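PDB 3TR4: inorganic pyrophosphatase from Coxiella burnetii, which probably hydrolyses inorganic pyrophosphate to two phosphate ions, as a magnesium-dependent, homohexameric enzyme of the PPase family. Local coordinates for residues B[8-13]-B[61-66]; B[16-21]-B[86-91]; B[92-97]-B[160-165]. One frame throughout, in Å; residues are numbered along the deposited sequence.

Interaction 1. Residues B[8-13]-B[61-66]; sequences VSAGKG and PSTLAQ
Val8 and Ser62 are joined by one hydrogen bond between two stretches of loop: the hydroxyl OG of Ser62 donates a hydrogen bond to Val8 O (2.8 Å). The serine can reach because its OG stands anti to its own carbonyl carbon, beside the backbone N (chi1 -70°), on a CB that already points at segment 8-13. The donor rises 43° out of the carbonyl plane of Val8, an approach from above the peptide group. Pro61 meets the same oxygen with carbon, its CB lying 3.2 Å from Val8 O, so one carbonyl is touched by a hydroxyl and by the proline ring together. The ring also packs against the valine side chain. Val8 turns CG1 anti to the backbone N (chi1 -180°), and this branch touches Pro61 CG at 3.7 Å, the two side chains crossing obliquely. Further along, the carbonyl of Pro61 returns the contact: its O lies 3.2 Å from Ala10 CA in a bent CA-H...O contact, and also lies against the methyl of Ala10. That methyl meets the branch CG2 of Thr63 at 3.9 Å. Thr63 OG1 is engaged within the fold by hydrogen bonds with Val60 O and Leu71 N. This is loop-to-loop packing, in which the chain leading into strand 16-23 is laid on the loop between strands 56-59 and 72-75 of the central barrel, with Pro61 resting on Ile20 of strand 16-23, Ser62 and Thr63 touching helix 160-175, and Val8 packing on Phe40 of a neighbouring subunit.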
ATOM      1  N   VAL B   8      -1.810  32.206   3.865  1.00 63.33           N
ATOM      2  CA  VAL B   8      -2.080  31.435   5.070  1.00 48.04           C
ATOM      3  C   VAL B   8      -1.218  31.928   6.226  1.00 37.84           C
ATOM      4  O   VAL B   8       0.009  31.881   6.157  1.00 43.82           O
ATOM      5  CB  VAL B   8      -1.816  29.939   4.840  1.00 44.54           C
ATOM      6  CG1 VAL B   8      -2.107  29.151   6.103  1.00 47.46           C
ATOM      7  CG2 VAL B   8      -2.658  29.429   3.682  1.00 42.61           C
ATOM      8  N   SER B   9      -1.863  32.401   7.287  1.00 31.85           N
ATOM      9  CA  SER B   9      -1.142  32.909   8.450  1.00 34.69           C
ATOM     10  C   SER B   9      -0.414  31.790   9.190  1.00 35.73           C
ATOM     11  O   SER B   9      -0.768  30.613   9.075  1.00 33.63           O
ATOM     12  CB  SER B   9      -2.091  33.627   9.410  1.00 39.98           C
ATOM     13  OG  SER B   9      -2.653  32.723  10.350  1.00 35.00           O
ATOM     14  N   ALA B  10       0.604  32.168   9.957  1.00 31.39           N
ATOM     15  CA  ALA B  10       1.377  31.213  10.738  1.00 32.06           C
ATOM     16  C   ALA B  10       0.533  30.578  11.839  1.00 30.48           C
ATOM     17  O   ALA B  10       0.873  29.517  12.362  1.00 32.93           O
ATOM     18  CB  ALA B  10       2.601  31.889  11.332  1.00 25.42           C
ATOM     19  N   GLY B  11      -0.570  31.231  12.188  1.00 32.76           N
ATOM     20  CA  GLY B  11      -1.431  30.742  13.249  1.00 35.36           C
ATOM     21  C   GLY B  11      -1.405  31.637  14.474  1.00 37.39           C
ATOM     22  O   GLY B  11      -0.999  32.799  14.397  1.00 35.53           O
ATOM     23  N   LYS B  12      -1.827  31.093  15.611  1.00 35.28           N
ATOM     24  CA  LYS B  12      -1.977  31.882  16.833  1.00 40.90           C
ATOM     25  C   LYS B  12      -0.705  31.968  17.675  1.00 44.80           C
ATOM     26  O   LYS B  12      -0.395  33.023  18.229  1.00 50.16           O
ATOM     27  CB  LYS B  12      -3.143  31.350  17.674  1.00 38.83           C
ATOM     28  CG  LYS B  12      -4.496  31.509  16.996  1.00 44.28           C
ATOM     29  CD  LYS B  12      -5.630  30.911  17.814  1.00 45.98           C
ATOM     30  CE  LYS B  12      -6.971  31.210  17.163  1.00 47.99           C
ATOM     31  NZ  LYS B  12      -8.115  30.602  17.892  1.00 47.75           N
ATOM     32  N   GLY B  13       0.028  30.863  17.776  1.00 40.51           N
ATOM     33  CA  GLY B  13       1.224  30.834  18.598  1.00 34.56           C
ATOM     34  C   GLY B  13       1.811  29.443  18.734  1.00 32.30           C
ATOM     35  O   GLY B  13       1.382  28.514  18.055  1.00 31.04           O
ATOM     36  N   PRO B  61       3.538  28.350   7.300  1.00 22.93           N
ATOM     37  CA  PRO B  61       3.336  29.415   6.314  1.00 29.07           C
ATOM     38  C   PRO B  61       3.520  30.777   6.969  1.00 34.70           C
ATOM     39  O   PRO B  61       3.306  30.891   8.174  1.00 28.13           O
ATOM     40  CB  PRO B  61       1.870  29.242   5.895  1.00 28.93           C
ATOM     41  CG  PRO B  61       1.425  27.947   6.464  1.00 28.65           C
ATOM     42  CD  PRO B  61       2.281  27.674   7.649  1.00 26.40           C
ATOM     43  N   SER B  62       3.899  31.787   6.189  1.00 31.92           N
ATOM     44  CA  SER B  62       4.098  33.137   6.715  1.00 32.44           C
ATOM     45  C   SER B  62       5.219  33.204   7.752  1.00 32.51           C
ATOM     46  O   SER B  62       5.141  33.959   8.718  1.00 33.70           O
ATOM     47  CB  SER B  62       2.801  33.699   7.296  1.00 30.40           C
ATOM     48  OG  SER B  62       1.877  33.983   6.262  1.00 35.97           O
ATOM     49  N   THR B  63       6.258  32.404   7.539  1.00 31.61           N
ATOM     50  CA  THR B  63       7.459  32.469   8.362  1.00 32.74           C
ATOM     51  C   THR B  63       8.682  32.411   7.465  1.00 33.25           C
ATOM     52  O   THR B  63       8.595  31.982   6.313  1.00 28.95           O
ATOM     53  CB  THR B  63       7.534  31.307   9.369  1.00 31.04           C
ATOM     54  OG1 THR B  63       7.734  30.071   8.669  1.00 27.70           O
ATOM     55  CG2 THR B  63       6.262  31.232  10.188  1.00 29.59           C
ATOM     56  N   LEU B  64       9.821  32.831   8.001  1.00 31.34           N
ATOM     57  CA  LEU B  64      11.059  32.854   7.241  1.00 34.10           C
ATOM     58  C   LEU B  64      12.230  32.442   8.123  1.00 34.52           C
ATOM     59  O   LEU B  64      12.583  33.146   9.071  1.00 32.72           O
ATOM     60  CB  LEU B  64      11.298  34.254   6.666  1.00 38.90           C
ATOM     61  CG  LEU B  64      12.587  34.459   5.869  1.00 46.53           C
ATOM     62  CD1 LEU B  64      12.618  33.539   4.660  1.00 51.69           C
ATOM     63  CD2 LEU B  64      12.721  35.911   5.447  1.00 48.64           C
ATOM     64  N   ALA B  65      12.823  31.293   7.813  1.00 32.61           N
ATOM     65  CA  ALA B  65      14.001  30.820   8.527  1.00 33.19           C
ATOM     66  C   ALA B  65      15.257  31.480   7.960  1.00 41.16           C
ATOM     67  O   ALA B  65      15.182  32.241   6.998  1.00 42.59           O
ATOM     68  CB  ALA B  65      14.103  29.304   8.438  1.00 34.00           C
ATOM     69  N   GLN B  66      16.409  31.186   8.554  1.00 53.05           N
ATOM     70  CA  GLN B  66      17.660  31.805   8.127  1.00 63.89           C
ATOM     71  C   GLN B  66      18.066  31.383   6.718  1.00 65.43           C
ATOM     72  O   GLN B  66      18.813  32.090   6.042  1.00 65.15           O
ATOM     73  CB  GLN B  66      18.786  31.483   9.112  1.00 70.91           C
ATOM     74  CG  GLN B  66      18.512  31.943  10.534  1.00 80.62           C
ATOM     75  CD  GLN B  66      19.690  31.708  11.460  1.00 90.00           C
ATOM     76  OE1 GLN B  66      20.838  31.636  11.020  1.00 93.04           O
ATOM     77  NE2 GLN B  66      19.410  31.583  12.752  1.00 93.36           N
TER

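Interaction 2. Residues B[16-21]-B[86-91]; sequences DFNVII and LMRVRA
Asp16 extends its carboxylate with CG anti to the backbone N (chi1 177°), while Arg88 bends its chain at chi3 (53°), and the two groups close a salt bridge where strand 16-23 begins. Arg88 NH2 reaches Asp16 OD2 at 2.8 Å in a nearly straight bond. The acceptor lies in the guanidinium plane, yet the carboxylate is met from above its own plane, the two flat groups being turned 72° apart; a second bond, from Arg88 NE to Asp16 OD1, is weak. Backbone hydrogen bonds hold the strands together. Phe17 with Val89 and Val19 with Met87 are antiparallel hydrogen-bonded pairs, each closed by two N-H...O bonds, such as Val89 N to Phe17 O at 2.9 Å. Strands 16-23 and 86-99 are thereby neighbours in the closed five-stranded beta-barrel of the soluble family I pyrophosphatase fold, with an OB-fold-like topology. On the face shared by Phe17, Val19, Met87 and Val89 the contact is apolar. Val89 CG2 sits over the Phe17 ring in a CH-pi contact, 3.6 Å from the centroid and offset toward the rim beside CE2 and CZ. The same methyl meets Val19 CG2 at 3.5 Å, and Val73 and Val75 of strand 72-75 close in on this layer. The SE atom of Met87, a selenomethionine, lies 3.9 Å from both CG1 and CD1 of Ile21. On the other face Asn18 OD1 rests against Leu86 CD2 at 3.8 Å, while its ND2 is held by Ser9 O; Leu86 also packs on Thr42 of a neighbouring subunit.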
ATOM      1  N   ASP B  16      -0.473  26.563  19.109  1.00 30.64           N
ATOM      2  CA  ASP B  16      -1.517  26.427  18.107  1.00 30.48           C
ATOM      3  C   ASP B  16      -1.136  27.164  16.835  1.00 31.45           C
ATOM      4  O   ASP B  16      -1.601  28.280  16.591  1.00 33.45           O
ATOM      5  CB  ASP B  16      -2.847  26.960  18.645  1.00 34.09           C
ATOM      6  CG  ASP B  16      -3.956  26.903  17.615  1.00 45.11           C
ATOM      7  OD1 ASP B  16      -3.809  26.166  16.617  1.00 48.07           O
ATOM      8  OD2 ASP B  16      -4.977  27.597  17.806  1.00 53.19           O
ATOM      9  N   PHE B  17      -0.287  26.540  16.028  1.00 20.71           N
ATOM     10  CA  PHE B  17       0.129  27.155  14.778  1.00 25.16           C
ATOM     11  C   PHE B  17      -0.131  26.252  13.578  1.00 26.74           C
ATOM     12  O   PHE B  17      -0.421  25.064  13.730  1.00 23.94           O
ATOM     13  CB  PHE B  17       1.590  27.631  14.844  1.00 22.63           C
ATOM     14  CG  PHE B  17       2.598  26.532  15.074  1.00 19.74           C
ATOM     15  CD1 PHE B  17       2.912  26.113  16.359  1.00 23.75           C
ATOM     16  CD2 PHE B  17       3.267  25.953  14.006  1.00 19.86           C
ATOM     17  CE1 PHE B  17       3.854  25.120  16.572  1.00 22.00           C
ATOM     18  CE2 PHE B  17       4.214  24.961  14.212  1.00 20.49           C
ATOM     19  CZ  PHE B  17       4.507  24.544  15.494  1.00 27.88           C
ATOM     20  N   ASN B  18      -0.047  26.829  12.385  1.00 27.85           N
ATOM     21  CA  ASN B  18      -0.355  26.101  11.160  1.00 24.61           C
ATOM     22  C   ASN B  18       0.859  25.422  10.547  1.00 23.92           C
ATOM     23  O   ASN B  18       1.965  25.962  10.558  1.00 27.09           O
ATOM     24  CB  ASN B  18      -0.998  27.037  10.138  1.00 25.06           C
ATOM     25  CG  ASN B  18      -2.373  27.509  10.569  1.00 32.65           C
ATOM     26  OD1 ASN B  18      -3.085  26.804  11.284  1.00 32.25           O
ATOM     27  ND2 ASN B  18      -2.756  28.704  10.131  1.00 30.26           N
ATOM     28  N   VAL B  19       0.644  24.230  10.008  1.00 22.61           N
ATOM     29  CA  VAL B  19       1.691  23.530   9.283  1.00 22.77           C
ATOM     30  C   VAL B  19       1.113  22.952   8.004  1.00 28.19           C
ATOM     31  O   VAL B  19       0.047  22.334   8.014  1.00 26.13           O
ATOM     32  CB  VAL B  19       2.309  22.399  10.127  1.00 25.52           C
ATOM     33  CG1 VAL B  19       3.197  21.518   9.265  1.00 24.85           C
ATOM     34  CG2 VAL B  19       3.103  22.985  11.293  1.00 30.10           C
ATOM     35  N   ILE B  20       1.806  23.181   6.897  1.00 24.52           N
ATOM     36  CA  ILE B  20       1.455  22.533   5.645  1.00 25.46           C
ATOM     37  C   ILE B  20       2.384  21.342   5.455  1.00 22.62           C
ATOM     38  O   ILE B  20       3.604  21.492   5.399  1.00 21.57           O
ATOM     39  CB  ILE B  20       1.562  23.496   4.451  1.00 23.27           C
ATOM     40  CG1 ILE B  20       0.509  24.602   4.574  1.00 25.07           C
ATOM     41  CG2 ILE B  20       1.385  22.734   3.146  1.00 26.10           C
ATOM     42  CD1 ILE B  20       0.623  25.695   3.524  1.00 33.02           C
ATOM     43  N   ILE B  21       1.800  20.154   5.379  1.00 21.87           N
ATOM     44  CA  ILE B  21       2.585  18.933   5.289  1.00 21.09           C
ATOM     45  C   ILE B  21       3.121  18.745   3.873  1.00 24.13           C
ATOM     46  O   ILE B  21       2.396  18.927   2.898  1.00 28.92           O
ATOM     47  CB  ILE B  21       1.759  17.706   5.711  1.00 20.84           C
ATOM     48  CG1 ILE B  21       1.371  17.815   7.189  1.00 20.63           C
ATOM     49  CG2 ILE B  21       2.543  16.425   5.465  1.00 19.01           C
ATOM     50  CD1 ILE B  21       2.555  17.821   8.138  1.00 24.05           C
ATOM     51  N   LEU B  86      -3.118  20.994   5.381  1.00 19.63           N
ATOM     52  CA  LEU B  86      -2.789  21.909   6.470  1.00 22.78           C
ATOM     53  C   LEU B  86      -3.321  21.347   7.784  1.00 28.24           C
ATOM     54  O   LEU B  86      -4.396  20.756   7.819  1.00 33.53           O
ATOM     55  CB  LEU B  86      -3.384  23.293   6.201  1.00 25.08           C
ATOM     56  CG  LEU B  86      -2.943  24.443   7.110  1.00 37.83           C
ATOM     57  CD1 LEU B  86      -3.151  25.781   6.421  1.00 39.87           C
ATOM     58  CD2 LEU B  86      -3.669  24.404   8.448  1.00 42.65           C
HETATM   59  N   MSE B  87      -2.563  21.520   8.859  1.00 23.82           N
HETATM   60  CA  MSE B  87      -3.000  21.054  10.169  1.00 26.69           C
HETATM   61  C   MSE B  87      -2.547  21.989  11.282  1.00 27.74           C
HETATM   62  O   MSE B  87      -1.562  22.717  11.139  1.00 25.32           O
HETATM   63  CB  MSE B  87      -2.517  19.623  10.429  1.00 24.64           C
HETATM   64  CG  MSE B  87      -1.009  19.449  10.426  1.00 26.44           C
HETATM   65 SE   MSE B  87      -0.506  17.560  10.570  1.00 32.84          SE
HETATM   66  CE  MSE B  87      -1.405  17.140  12.254  1.00 16.93           C
ATOM     67  N   ARG B  88      -3.285  21.974  12.387  1.00 20.28           N
ATOM     68  CA  ARG B  88      -2.967  22.812  13.529  1.00 24.02           C
ATOM     69  C   ARG B  88      -2.204  21.995  14.562  1.00 24.54           C
ATOM     70  O   ARG B  88      -2.666  20.936  14.993  1.00 23.12           O
ATOM     71  CB  ARG B  88      -4.250  23.388  14.131  1.00 33.31           C
ATOM     72  CG  ARG B  88      -4.985  24.334  13.185  1.00 43.83           C
ATOM     73  CD  ARG B  88      -6.334  24.772  13.738  1.00 48.61           C
ATOM     74  NE  ARG B  88      -6.221  25.325  15.083  1.00 56.95           N
ATOM     75  CZ  ARG B  88      -6.925  24.896  16.125  1.00 60.94           C
ATOM     76  NH1 ARG B  88      -7.802  23.912  15.975  1.00 61.24           N
ATOM     77  NH2 ARG B  88      -6.758  25.452  17.317  1.00 62.02           N
ATOM     78  N   VAL B  89      -1.035  22.491  14.956  1.00 25.89           N
ATOM     79  CA  VAL B  89      -0.145  21.742  15.834  1.00 22.69           C
ATOM     80  C   VAL B  89       0.338  22.574  17.016  1.00 21.55           C
ATOM     81  O   VAL B  89       0.134  23.787  17.068  1.00 24.02           O
ATOM     82  CB  VAL B  89       1.089  21.208  15.054  1.00 23.29           C
ATOM     83  CG1 VAL B  89       0.647  20.353  13.881  1.00 19.99           C
ATOM     84  CG2 VAL B  89       1.955  22.359  14.574  1.00 19.45           C
ATOM     85  N   ARG B  90       0.969  21.902  17.971  1.00 20.06           N
ATOM     86  CA  ARG B  90       1.556  22.559  19.129  1.00 26.08           C
ATOM     87  C   ARG B  90       2.968  22.018  19.320  1.00 23.32           C
ATOM     88  O   ARG B  90       3.201  20.819  19.164  1.00 23.34           O
ATOM     89  CB  ARG B  90       0.702  22.313  20.377  1.00 25.44           C
ATOM     90  CG  ARG B  90       0.389  20.847  20.630  1.00 29.03           C
ATOM     91  CD  ARG B  90      -0.579  20.663  21.797  1.00 29.09           C
ATOM     92  NE  ARG B  90      -0.859  19.251  22.044  1.00 23.69           N
ATOM     93  CZ  ARG B  90      -0.123  18.469  22.827  1.00 23.64           C
ATOM     94  NH1 ARG B  90       0.939  18.964  23.446  1.00 22.62           N
ATOM     95  NH2 ARG B  90      -0.450  17.194  22.989  1.00 23.20           N
ATOM     96  N   ALA B  91       3.909  22.896  19.651  1.00 25.59           N
ATOM     97  CA  ALA B  91       5.315  22.503  19.751  1.00 28.59           C
ATOM     98  C   ALA B  91       5.671  21.794  21.058  1.00 32.90           C
ATOM     99  O   ALA B  91       5.102  22.076  22.113  1.00 31.19           O
ATOM    100  CB  ALA B  91       6.223  23.709  19.542  1.00 24.65           C
TER

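Interaction 3. Residues B[92-97]-B[160-165]; sequences LGIMKM and KEAAKK
A strand and a helix meet here by close apolar packing: residues 92-97 of the long strand 86-99 lie against the first turns of the C-terminal helix 160-175, where the axes of the two segments approach to 5.8 Å and are inclined at 71°. Ile94 carries the contact from the strand side. Its CB points at the helix, and with CG1 anti to the backbone N (chi1 -180°), the branch CG2 falls between the backbone N and the carbonyl carbon. That methyl touches Ala162 CB and Ala163 N, both at 3.8 Å, while Ile94 CB stands 4.1 Å from the methyl of Ala163. Two successive alanines keep this helix surface low, which fits the short separation of the axes. One residue earlier in the strand, Gly93 O receives Ala163 CB at 3.6 Å. Gly93 and Leu92 both face Leu108 in a classic beta bulge, and the start of the helix lies beside it, with Lys160 CB 3.7 Å from Leu92 O. The lysine chain leads away from residues 92-97, and its NZ forms a salt bridge with Asp15 and a hydrogen bond with Ala91 O. At the other margin a water donates to Ala162 O at 2.8 Å and is weakly bonded by Lys96 NZ, a solvent bridge between strand and helix. Ala162 N is itself bonded by OD1 of Asp159, just before the helix. Strand 152-159, antiparallel to strand 86-99, leads straight into the helix, and the arrangement is the C-terminal helix packed against the central beta-barrel of a PPase-family subunit.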
ATOM      1  N   LEU B  92       6.622  20.869  20.970  1.00 30.42           N
ATOM      2  CA  LEU B  92       7.160  20.185  22.137  1.00 24.21           C
ATOM      3  C   LEU B  92       8.598  20.625  22.366  1.00 28.11           C
ATOM      4  O   LEU B  92       9.090  20.645  23.493  1.00 33.57           O
ATOM      5  CB  LEU B  92       7.137  18.675  21.925  1.00 21.61           C
ATOM      6  CG  LEU B  92       5.777  18.003  21.767  1.00 26.59           C
ATOM      7  CD1 LEU B  92       5.969  16.517  21.519  1.00 29.14           C
ATOM      8  CD2 LEU B  92       4.916  18.241  23.004  1.00 28.02           C
ATOM      9  N   GLY B  93       9.277  20.964  21.279  1.00 25.96           N
ATOM     10  CA  GLY B  93      10.678  21.318  21.351  1.00 25.70           C
ATOM     11  C   GLY B  93      11.228  21.580  19.968  1.00 25.31           C
ATOM     12  O   GLY B  93      10.473  21.751  19.010  1.00 22.32           O
ATOM     13  N   ILE B  94      12.548  21.612  19.861  1.00 24.73           N
ATOM     14  CA  ILE B  94      13.185  21.900  18.586  1.00 20.45           C
ATOM     15  C   ILE B  94      14.459  21.081  18.419  1.00 22.40           C
ATOM     16  O   ILE B  94      15.218  20.892  19.368  1.00 27.83           O
ATOM     17  CB  ILE B  94      13.469  23.412  18.435  1.00 25.39           C
ATOM     18  CG1 ILE B  94      14.139  23.714  17.092  1.00 29.51           C
ATOM     19  CG2 ILE B  94      14.302  23.926  19.606  1.00 27.49           C
ATOM     20  CD1 ILE B  94      14.234  25.198  16.790  1.00 29.52           C
HETATM   21  N   MSE B  95      14.671  20.571  17.212  1.00 24.27           N
HETATM   22  CA  MSE B  95      15.893  19.854  16.897  1.00 29.27           C
HETATM   23  C   MSE B  95      16.892  20.811  16.261  1.00 29.26           C
HETATM   24  O   MSE B  95      16.666  21.320  15.165  1.00 27.36           O
HETATM   25  CB  MSE B  95      15.593  18.695  15.944  1.00 24.61           C
HETATM   26  CG  MSE B  95      16.756  17.743  15.743  1.00 38.02           C
HETATM   27 SE   MSE B  95      16.418  16.482  14.304  1.00 38.55          SE
HETATM   28  CE  MSE B  95      16.596  17.720  12.803  1.00 32.48           C
ATOM     29  N   LYS B  96      17.994  21.062  16.958  1.00 25.82           N
ATOM     30  CA  LYS B  96      19.021  21.961  16.459  1.00 34.35           C
ATOM     31  C   LYS B  96      19.919  21.226  15.474  1.00 30.38           C
ATOM     32  O   LYS B  96      20.419  20.141  15.770  1.00 31.43           O
ATOM     33  CB  LYS B  96      19.853  22.507  17.620  1.00 36.03           C
ATOM     34  CG  LYS B  96      19.071  23.378  18.592  1.00 42.97           C
ATOM     35  CD  LYS B  96      18.700  24.714  17.966  1.00 49.49           C
ATOM     36  CE  LYS B  96      18.051  25.640  18.986  1.00 53.25           C
ATOM     37  NZ  LYS B  96      17.811  27.004  18.438  1.00 53.79           N
HETATM   38  N   MSE B  97      20.116  21.810  14.298  1.00 28.07           N
HETATM   39  CA  MSE B  97      20.957  21.177  13.292  1.00 33.77           C
HETATM   40  C   MSE B  97      21.478  22.195  12.292  1.00 31.62           C
HETATM   41  O   MSE B  97      20.916  23.280  12.144  1.00 32.89           O
HETATM   42  CB  MSE B  97      20.197  20.049  12.573  1.00 35.36           C
HETATM   43  CG  MSE B  97      19.681  20.394  11.178  1.00 47.77           C
HETATM   44 SE   MSE B  97      18.861  18.867  10.235  1.00 54.02          SE
HETATM   45  CE  MSE B  97      20.389  17.662  10.177  1.00 37.56           C
ATOM     46  N   LYS B 160      10.703  23.517  24.632  1.00 30.62           N
ATOM     47  CA  LYS B 160       9.580  24.258  24.067  1.00 34.32           C
ATOM     48  C   LYS B 160       9.840  25.763  24.014  1.00 34.09           C
ATOM     49  O   LYS B 160       9.468  26.428  23.050  1.00 34.15           O
ATOM     50  CB  LYS B 160       8.310  23.958  24.868  1.00 37.97           C
ATOM     51  CG  LYS B 160       7.029  24.584  24.333  1.00 36.32           C
ATOM     52  CD  LYS B 160       5.856  24.202  25.235  1.00 45.48           C
ATOM     53  CE  LYS B 160       4.620  25.040  24.956  1.00 52.39           C
ATOM     54  NZ  LYS B 160       4.148  24.870  23.556  1.00 59.00           N
ATOM     55  N   GLU B 161      10.481  26.294  25.050  1.00 33.40           N
ATOM     56  CA  GLU B 161      10.821  27.714  25.082  1.00 38.47           C
ATOM     57  C   GLU B 161      11.760  28.087  23.935  1.00 34.73           C
ATOM     58  O   GLU B 161      11.616  29.148  23.328  1.00 35.24           O
ATOM     59  CB  GLU B 161      11.446  28.098  26.426  1.00 45.10           C
ATOM     60  CG  GLU B 161      11.931  29.538  26.483  1.00 56.12           C
ATOM     61  CD  GLU B 161      10.836  30.536  26.152  1.00 65.82           C
ATOM     62  OE1 GLU B 161       9.679  30.312  26.569  1.00 66.92           O
ATOM     63  OE2 GLU B 161      11.132  31.539  25.466  1.00 70.10           O
ATOM     64  N   ALA B 162      12.718  27.214  23.643  1.00 34.05           N
ATOM     65  CA  ALA B 162      13.613  27.430  22.511  1.00 43.84           C
ATOM     66  C   ALA B 162      12.831  27.405  21.202  1.00 44.36           C
ATOM     67  O   ALA B 162      13.085  28.208  20.304  1.00 32.57           O
ATOM     68  CB  ALA B 162      14.720  26.391  22.488  1.00 37.92           C
ATOM     69  N   ALA B 163      11.876  26.486  21.097  1.00 30.80           N
ATOM     70  CA  ALA B 163      11.071  26.381  19.883  1.00 31.51           C
ATOM     71  C   ALA B 163      10.277  27.664  19.675  1.00 30.46           C
ATOM     72  O   ALA B 163      10.166  28.170  18.555  1.00 29.79           O
ATOM     73  CB  ALA B 163      10.138  25.174  19.960  1.00 27.95           C
ATOM     74  N   LYS B 164       9.734  28.186  20.770  1.00 31.17           N
ATOM     75  CA  LYS B 164       8.964  29.422  20.748  1.00 36.14           C
ATOM     76  C   LYS B 164       9.799  30.595  20.241  1.00 38.17           C
ATOM     77  O   LYS B 164       9.358  31.352  19.375  1.00 38.96           O
ATOM     78  CB  LYS B 164       8.427  29.725  22.147  1.00 34.87           C
ATOM     79  CG  LYS B 164       7.554  30.963  22.243  1.00 37.04           C
ATOM     80  CD  LYS B 164       6.872  31.019  23.599  1.00 45.98           C
ATOM     81  CE  LYS B 164       5.880  32.163  23.677  1.00 55.30           C
ATOM     82  NZ  LYS B 164       4.999  32.035  24.868  1.00 59.33           N
ATOM     83  N   LYS B 165      11.003  30.741  20.785  1.00 38.62           N
ATOM     84  CA  LYS B 165      11.911  31.801  20.361  1.00 46.17           C
ATOM     85  C   LYS B 165      12.111  31.779  18.851  1.00 43.03           C
ATOM     86  O   LYS B 165      11.905  32.787  18.177  1.00 39.23           O
ATOM     87  CB  LYS B 165      13.263  31.670  21.061  1.00 57.46           C
ATOM     88  CG  LYS B 165      13.251  32.076  22.523  1.00 75.08           C
ATOM     89  CD  LYS B 165      14.642  31.966  23.122  1.00 87.55           C
ATOM     90  CE  LYS B 165      15.654  32.755  22.306  1.00 95.87           C
ATOM     91  NZ  LYS B 165      17.033  32.626  22.852  1.00101.50           N
TER
HETATM   92  O   HOH W   1      15.719  29.124  19.998  0.92 34.09           O

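Interactions 2 and 3 are buried and share strand 86-99: residues 86-91 pair with strand 16-23, and Leu92 to Ile94 meet helix 160-175. They touch where Lys160 NZ reaches Ala91 O and the methyls of Ala91 and Ala163 pack. Interaction 1 is only partly buried and joins loops, yet it is tied to interaction 2 through Ala10 O to Asn18 N and Ser9 O to Asn18 ND2, while it does not touch interaction 3. The chemistry follows position: sheet hydrogen bonds with a salt bridge in 16-21/86-91, small apolar side chains and a bridging water in 92-97/160-165, and a single hydroxyl bond with proline packing in 8-13/61-66.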